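Local atomic coordinates of fructuronate-tagaturonate epimerase UxaE from Cohnella laeviribosi in complex with 1 glycerol (Cohnella laeviribosi, PDB entry 6IL9), a protein that probably interconverts fructuronate and tagaturonate by epimerisation at a zinc-bearing TIM barrel. Residues Lys3-Ser6 and Ile7-Leu11; Glu323-Leu326 and Ala327-Ala331; Pro384-Tyr387 and Arg388-Gln392. All blocks are in the same frame, centred on the assembly; numbering follows the deposited sequence.

Contact 1: Lys3-Ser6 and Ile7-Leu11; sequences KAQS and IIERL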
loop_
_atom_site.group_PDB
_atom_site.type_symbol
_atom_site.label_atom_id
_atom_site.label_comp_id
_atom_site.label_asym_id
_atom_site.label_seq_id
_atom_site.Cartn_x
_atom_site.Cartn_y
_atom_site.Cartn_z
ATOM N N LYS A 3 25.167 -2.961 28.368
ATOM C CA LYS A 3 23.766 -3.071 27.978
ATOM C C LYS A 3 23.494 -4.422 27.336
ATOM O O LYS A 3 22.518 -5.101 27.675
ATOM C CB LYS A 3 23.412 -1.936 27.020
ATOM C CG LYS A 3 21.930 -1.772 26.732
ATOM C CD LYS A 3 21.731 -0.572 25.821
ATOM C CE LYS A 3 20.425 0.143 26.093
ATOM N NZ LYS A 3 19.399 -0.219 25.078
ATOM N N ALA A 4 24.366 -4.836 26.416
ATOM C CA ALA A 4 24.185 -6.122 25.751
ATOM C C ALA A 4 24.371 -7.276 26.725
ATOM O O ALA A 4 23.616 -8.254 26.692
ATOM C CB ALA A 4 25.155 -6.244 24.578
ATOM N N GLN A 5 25.372 -7.176 27.603
ATOM C CA GLN A 5 25.589 -8.218 28.599
ATOM C C GLN A 5 24.380 -8.369 29.518
ATOM O O GLN A 5 24.005 -9.489 29.881
ATOM C CB GLN A 5 26.852 -7.899 29.400
ATOM C CG GLN A 5 27.222 -8.913 30.464
ATOM C CD GLN A 5 28.604 -8.640 31.040
ATOM O OE1 GLN A 5 29.601 -8.649 30.313
ATOM N NE2 GLN A 5 28.667 -8.373 32.343
ATOM N N SER A 6 23.756 -7.253 29.907
ATOM C CA SER A 6 22.573 -7.327 30.760
ATOM C C SER A 6 21.449 -8.088 30.062
ATOM O O SER A 6 20.858 -9.014 30.632
ATOM C CB SER A 6 22.123 -5.916 31.148
ATOM O OG SER A 6 20.848 -5.927 31.774
ATOM N N ILE A 7 21.157 -7.721 28.816
ATOM C CA ILE A 7 20.078 -8.369 28.072
ATOM C C ILE A 7 20.348 -9.861 27.915
ATOM O O ILE A 7 19.467 -10.698 28.147
ATOM C CB ILE A 7 19.895 -7.685 26.706
ATOM C CG1 ILE A 7 19.392 -6.258 26.906
ATOM C CG2 ILE A 7 18.961 -8.500 25.812
ATOM C CD1 ILE A 7 19.612 -5.364 25.696
ATOM N N ILE A 8 21.571 -10.213 27.517
ATOM C CA ILE A 8 21.911 -11.616 27.292
ATOM C C ILE A 8 21.774 -12.417 28.581
ATOM O O ILE A 8 21.254 -13.540 28.579
ATOM C CB ILE A 8 23.328 -11.725 26.695
ATOM C CG1 ILE A 8 23.341 -11.185 25.263
ATOM C CG2 ILE A 8 23.812 -13.167 26.724
ATOM C CD1 ILE A 8 24.725 -10.834 24.756
ATOM N N GLU A 9 22.216 -11.848 29.706
ATOM C CA GLU A 9 22.114 -12.565 30.974
ATOM C C GLU A 9 20.659 -12.723 31.400
ATOM O O GLU A 9 20.254 -13.805 31.839
ATOM C CB GLU A 9 22.937 -11.846 32.049
ATOM C CG GLU A 9 24.422 -12.200 31.967
ATOM C CD GLU A 9 25.321 -11.265 32.766
ATOM O OE1 GLU A 9 26.561 -11.398 32.652
ATOM O OE2 GLU A 9 24.795 -10.401 33.501
ATOM N N ARG A 10 19.846 -11.671 31.238
ATOM C CA ARG A 10 18.431 -11.786 31.580
ATOM C C ARG A 10 17.699 -12.742 30.643
ATOM O O ARG A 10 16.734 -13.398 31.056
ATOM C CB ARG A 10 17.773 -10.410 31.561
ATOM C CG ARG A 10 18.213 -9.558 32.731
ATOM C CD ARG A 10 17.586 -8.200 32.707
ATOM N NE ARG A 10 18.204 -7.308 31.739
ATOM C CZ ARG A 10 17.533 -6.674 30.783
ATOM N NH1 ARG A 10 16.227 -6.849 30.658
ATOM N NH2 ARG A 10 18.169 -5.852 29.957
ATOM N N LEU A 11 18.124 -12.817 29.385
ATOM C CA LEU A 11 17.550 -13.801 28.475
ATOM C C LEU A 11 17.823 -15.212 28.978
ATOM O O LEU A 11 16.924 -16.062 29.006
ATOM C CB LEU A 11 18.121 -13.602 27.072
ATOM C CG LEU A 11 17.694 -14.635 26.027
ATOM C CD1 LEU A 11 16.188 -14.592 25.833
ATOM C CD2 LEU A 11 18.404 -14.368 24.721
HETATM O O HOH W 1 20.266 -3.745 29.201
HETATM O O HOH W 2 26.128 -8.484 34.097
#

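Contact 2: Glu323-Leu326 and Ala327-Ala331; sequences EREL and AVHAA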
loop_
_atom_site.group_PDB
_atom_site.type_symbol
_atom_site.label_atom_id
_atom_site.label_comp_id
_atom_site.label_asym_id
_atom_site.label_seq_id
_atom_site.Cartn_x
_atom_site.Cartn_y
_atom_site.Cartn_z
ATOM N N GLU A 323 -21.900 -0.821 -8.733
ATOM C CA GLU A 323 -21.961 -2.249 -9.029
ATOM C C GLU A 323 -22.078 -2.492 -10.530
ATOM O O GLU A 323 -21.401 -3.373 -11.078
ATOM C CB GLU A 323 -23.132 -2.910 -8.289
ATOM C CG GLU A 323 -23.307 -4.390 -8.683
ATOM C CD GLU A 323 -24.366 -5.124 -7.859
ATOM O OE1 GLU A 323 -24.991 -4.484 -6.993
ATOM O OE2 GLU A 323 -24.565 -6.342 -8.084
ATOM N N ARG A 324 -22.912 -1.707 -11.217
ATOM C CA ARG A 324 -23.085 -1.919 -12.655
ATOM C C ARG A 324 -21.778 -1.713 -13.409
ATOM O O ARG A 324 -21.450 -2.490 -14.315
ATOM C CB ARG A 324 -24.165 -0.991 -13.210
ATOM C CG ARG A 324 -25.576 -1.411 -12.835
ATOM C CD ARG A 324 -26.611 -0.604 -13.609
ATOM N NE ARG A 324 -26.673 0.781 -13.157
ATOM C CZ ARG A 324 -27.398 1.197 -12.120
ATOM N NH1 ARG A 324 -28.129 0.332 -11.426
ATOM N NH2 ARG A 324 -27.401 2.479 -11.785
ATOM N N GLU A 325 -21.017 -0.684 -13.046
ATOM C CA GLU A 325 -19.736 -0.448 -13.701
ATOM C C GLU A 325 -18.700 -1.479 -13.278
ATOM O O GLU A 325 -17.909 -1.943 -14.113
ATOM C CB GLU A 325 -19.250 0.972 -13.415
ATOM C CG GLU A 325 -20.258 1.989 -13.939
ATOM C CD GLU A 325 -19.669 3.334 -14.269
ATOM O OE1 GLU A 325 -18.458 3.532 -14.041
ATOM O OE2 GLU A 325 -20.437 4.191 -14.767
ATOM N N LEU A 326 -18.695 -1.862 -11.994
ATOM C CA LEU A 326 -17.764 -2.896 -11.543
ATOM C C LEU A 326 -17.953 -4.185 -12.332
ATOM O O LEU A 326 -16.978 -4.863 -12.670
ATOM C CB LEU A 326 -17.936 -3.150 -10.042
ATOM C CG LEU A 326 -17.191 -4.359 -9.467
ATOM C CD1 LEU A 326 -15.696 -4.103 -9.538
ATOM C CD2 LEU A 326 -17.619 -4.645 -8.028
ATOM N N ALA A 327 -19.205 -4.539 -12.639
ATOM C CA ALA A 327 -19.461 -5.759 -13.399
ATOM C C ALA A 327 -18.698 -5.752 -14.719
ATOM O O ALA A 327 -18.070 -6.755 -15.083
ATOM C CB ALA A 327 -20.964 -5.918 -13.647
ATOM N N VAL A 328 -18.728 -4.625 -15.438
ATOM C CA VAL A 328 -18.031 -4.537 -16.720
ATOM C C VAL A 328 -16.520 -4.472 -16.513
ATOM O O VAL A 328 -15.757 -5.150 -17.212
ATOM C CB VAL A 328 -18.537 -3.331 -17.526
ATOM C CG1 VAL A 328 -18.014 -3.420 -18.950
ATOM C CG2 VAL A 328 -20.053 -3.310 -17.522
ATOM N N HIS A 329 -16.067 -3.639 -15.566
ATOM C CA HIS A 329 -14.640 -3.545 -15.256
ATOM C C HIS A 329 -14.065 -4.917 -14.946
ATOM O O HIS A 329 -12.982 -5.272 -15.423
ATOM C CB HIS A 329 -14.400 -2.632 -14.050
ATOM C CG HIS A 329 -14.532 -1.170 -14.336
ATOM N ND1 HIS A 329 -13.883 -0.553 -15.383
ATOM C CD2 HIS A 329 -15.202 -0.195 -13.679
ATOM C CE1 HIS A 329 -14.167 0.738 -15.373
ATOM N NE2 HIS A 329 -14.967 0.981 -14.352
ATOM N N ALA A 330 -14.784 -5.702 -14.133
ATOM C CA ALA A 330 -14.300 -7.029 -13.752
ATOM C C ALA A 330 -14.278 -7.972 -14.943
ATOM O O ALA A 330 -13.391 -8.828 -15.048
ATOM C CB ALA A 330 -15.177 -7.623 -12.647
ATOM N N ALA A 331 -15.258 -7.844 -15.841
ATOM C CA ALA A 331 -15.291 -8.685 -17.035
ATOM C C ALA A 331 -14.129 -8.361 -17.966
ATOM O O ALA A 331 -13.562 -9.263 -18.600
ATOM C CB ALA A 331 -16.630 -8.512 -17.761
HETATM O O HOH W 3 -16.750 2.512 -12.159
#

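Contact 3: Pro384-Tyr387 and Arg388-Gln392; sequences PGLY and RRMHQ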
loop_
_atom_site.group_PDB
_atom_site.type_symbol
_atom_site.label_atom_id
_atom_site.label_comp_id
_atom_site.label_asym_id
_atom_site.label_seq_id
_atom_site.Cartn_x
_atom_site.Cartn_y
_atom_site.Cartn_z
ATOM N N PRO A 384 -4.146 9.639 26.381
ATOM C CA PRO A 384 -5.058 10.712 25.936
ATOM C C PRO A 384 -4.408 12.080 25.875
ATOM O O PRO A 384 -4.745 12.876 24.987
ATOM C CB PRO A 384 -6.191 10.667 26.974
ATOM C CG PRO A 384 -5.618 9.948 28.162
ATOM C CD PRO A 384 -4.627 8.967 27.600
ATOM N N GLY A 385 -3.475 12.380 26.785
ATOM C CA GLY A 385 -2.787 13.657 26.719
ATOM C C GLY A 385 -2.036 13.847 25.417
ATOM O O GLY A 385 -2.019 14.947 24.852
ATOM N N LEU A 386 -1.400 12.778 24.926
ATOM C CA LEU A 386 -0.710 12.856 23.642
ATOM C C LEU A 386 -1.709 12.971 22.499
ATOM O O LEU A 386 -1.503 13.759 21.570
ATOM C CB LEU A 386 0.193 11.632 23.443
ATOM C CG LEU A 386 0.931 11.554 22.102
ATOM C CD1 LEU A 386 1.829 12.769 21.894
ATOM C CD2 LEU A 386 1.746 10.255 21.991
ATOM N N TYR A 387 -2.800 12.204 22.558
ATOM C CA TYR A 387 -3.808 12.300 21.505
ATOM C C TYR A 387 -4.323 13.735 21.371
ATOM O O TYR A 387 -4.423 14.270 20.256
ATOM C CB TYR A 387 -4.979 11.336 21.750
ATOM C CG TYR A 387 -5.974 11.530 20.633
ATOM C CD1 TYR A 387 -5.813 10.861 19.421
ATOM C CD2 TYR A 387 -7.007 12.461 20.744
ATOM C CE1 TYR A 387 -6.678 11.085 18.365
ATOM C CE2 TYR A 387 -7.869 12.700 19.685
ATOM C CZ TYR A 387 -7.699 12.003 18.500
ATOM O OH TYR A 387 -8.560 12.252 17.458
ATOM N N ARG A 388 -4.673 14.366 22.493
ATOM C CA ARG A 388 -5.197 15.736 22.442
ATOM C C ARG A 388 -4.210 16.683 21.777
ATOM O O ARG A 388 -4.595 17.515 20.943
ATOM C CB ARG A 388 -5.529 16.243 23.846
ATOM C CG ARG A 388 -6.649 15.513 24.537
ATOM C CD ARG A 388 -6.985 16.155 25.903
ATOM N NE ARG A 388 -8.032 15.388 26.565
ATOM C CZ ARG A 388 -9.335 15.588 26.392
ATOM N NH1 ARG A 388 -9.774 16.558 25.593
ATOM N NH2 ARG A 388 -10.197 14.809 27.014
ATOM N N ARG A 389 -2.928 16.577 22.130
ATOM C CA ARG A 389 -1.932 17.443 21.513
ATOM C C ARG A 389 -1.820 17.187 20.015
ATOM O O ARG A 389 -1.698 18.134 19.224
ATOM C CB ARG A 389 -0.586 17.251 22.207
ATOM C CG ARG A 389 -0.578 17.781 23.641
ATOM C CD ARG A 389 0.744 17.505 24.317
ATOM N NE ARG A 389 1.848 17.952 23.481
ATOM C CZ ARG A 389 2.867 17.186 23.108
ATOM N NH1 ARG A 389 2.934 15.921 23.510
ATOM N NH2 ARG A 389 3.821 17.689 22.340
ATOM N N MET A 390 -1.848 15.913 19.603
ATOM C CA MET A 390 -1.753 15.581 18.178
ATOM C C MET A 390 -2.998 16.036 17.418
ATOM O O MET A 390 -2.895 16.567 16.306
ATOM C CB MET A 390 -1.536 14.070 18.002
ATOM C CG MET A 390 -0.198 13.553 18.559
ATOM S SD MET A 390 0.128 11.758 18.349
ATOM C CE MET A 390 0.295 11.642 16.565
ATOM N N HIS A 391 -4.180 15.825 18.000
ATOM C CA HIS A 391 -5.429 16.206 17.342
ATOM C C HIS A 391 -5.493 17.718 17.153
ATOM O O HIS A 391 -5.820 18.210 16.065
ATOM C CB HIS A 391 -6.597 15.669 18.182
ATOM C CG HIS A 391 -7.972 16.034 17.693
ATOM N ND1 HIS A 391 -8.928 15.078 17.409
ATOM C CD2 HIS A 391 -8.577 17.235 17.514
ATOM C CE1 HIS A 391 -10.054 15.672 17.054
ATOM N NE2 HIS A 391 -9.867 16.982 17.103
ATOM N N GLN A 392 -5.123 18.473 18.191
ATOM C CA GLN A 392 -5.155 19.931 18.092
ATOM C C GLN A 392 -4.162 20.437 17.052
ATOM O O GLN A 392 -4.467 21.363 16.289
ATOM C CB GLN A 392 -4.871 20.552 19.463
ATOM C CG GLN A 392 -5.201 22.039 19.539
ATOM C CD GLN A 392 -6.645 22.348 19.171
ATOM O OE1 GLN A 392 -7.585 21.758 19.719
ATOM N NE2 GLN A 392 -6.831 23.284 18.242
#

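Contact 1: Lys3-Ser6 and Ile7-Leu11
Ser6 and Arg10, one turn apart on helix 2-12, meet through the serine hydroxyl and one side of the guanidinium group. Arg10 can be traced outward atom by atom. Its CB lies 3.5 Å from Ser6 O, the carbonyl that also accepts the backbone N-H of Arg10, and CG stays by that oxygen because chi1 of -72° sets it beside the backbone N. CD draws away from the carbonyl, and the bend at chi3 (-77°) then folds the chain back toward the serine. NE donates to Ser6 OG at 3.0 Å, CZ lies 3.5 Å from that OG, and NH2 reaches it at 3.2 Å with a more bent hydrogen bond (138°); the hydroxyl sits at the edge of the guanidinium, near its plane. NH2 also forms a weak bond to water 1, which donates to Lys3 O, and a salt bridge to Glu37.

Beside this pair, Gln5 and Glu9 run side by side in the same direction. Gln5 NE2 donates to water 2 at 3.1 Å, while the Gln5 chain lies against the carboxylate, with CG 3.4 Å from Glu9 OE1. On the sheet side, Ile7 packs on Tyr41 and Leu64. The two N-H groups sharing one hydroxyl, together with the Glu37 salt bridge, imply that the guanidinium is restrained in both position and rotation, and the carboxylate of Glu37 probably offsets its charge.

Contact 2: Glu323-Leu326 and Ala327-Ala331
His329 leans back over the preceding turn of helix 319-336, where its ring meets the backbone carbonyl of Glu325. A chi1 of -75° sets CG beside the histidine's own backbone N, and chi2 of -51° turns CD2 to 3.3 Å from Glu325 O. That oxygen also accepts the N-H of His329 in an almost straight hydrogen bond of 2.9 Å (178°). The Glu325 carboxylate comes to the same water as the imidazole: water 3 donates to Glu325 OE1 at 2.7 Å and lies 3.2 Å from His329 NE2, at the ring edge. Both groups have further partners, since Glu325 OE2 bonds to Gln321 and His329 ND1 to His284 of helix 281-293.

Leu326 sends CG away from its backbone N, alongside its carbonyl carbon, and packs on Leu340 and on Leu354 and Tyr358 of helix 349-358. Val328 directs CG2 back to Arg324 O at 3.6 Å, while the short Ala330 brings its CB to 3.3 Å from Leu326 O and touches Leu340. Helix 319-336 connects the parallel strands 300-302 and 339-342, so these residues belong to a beta-alpha-beta unit of the TIM barrel, with Leu326, His329 and Ala330 turned to the strand that follows.

Contact 3: Pro384-Tyr387 and Arg388-Gln392
Tyr387 OH and His391 ND1 share a nearly linear hydrogen bond of 2.9 Å (177°) between side chains one turn apart; either atom could be the donor. The hydroxyl arrives at the edge of the imidazole, near its plane. Both side chains leave the backbone on the side opposite their own N, which lets the phenol of Tyr387 run forward along the helix to the imidazole one turn on. The rings meet rim to rim with planes at 60°, neither lying over the other's face. The body of the phenol is engaged too: CE2 lies 3.6 Å from His391 CB, a carbon contact that accompanies the bond. The backbone N-H of His391 donates to Tyr387 O at 2.8 Å.

Arg388 is extended from CG to NE, and CG passes 3.3 Å from Pro384 O, which accepts the arginine's backbone N-H. Its guanidinium reaches beyond this turn to a salt bridge with Asp422 and to the carbonyls of Val420 and Leu417.

Helix 384-402 comes after strand 363-367, the eighth of the TIM barrel, and follows helix 369-382 closely in the chain. These two helices pack together through Leu386 and Val379, through Tyr387 with Val376 and Ala380, and through Met390 and Trp372. Within the turn, Leu386 CG lies 3.8 Å from Met390 SD, an apolar contact between side chains that cross at a slant. Leu386 CD1 meets Arg389 NH1 at 3.7 Å, while Arg389 NH2 bonds to Leu456 O. Farther round the helix, His391 touches Leu437 and its ring meets that of Tyr428.

In the fold
All three contacts link residues one turn apart, each on a different helix, and each mixes buried and exposed residues. Contact 1 is the most peripheral, its centre about 37 Å from the centre of the chain, and lays its buried isoleucines on the five-stranded antiparallel sheet. Contact 2 lies nearest that centre, at about 23 Å, in the helical layer of the barrel, with Leu326 and Ala330 on its buried face. The centres of contact 1 and contact 2 are about 59 Å apart. Contact 3, about 27 Å out, packs among helices and loops. The polar links differ: a partly exposed Ser-Arg pair in contact 1, a water-bridged Glu-His pair in contact 2, and a direct Tyr-His bond between buried residues in contact 3.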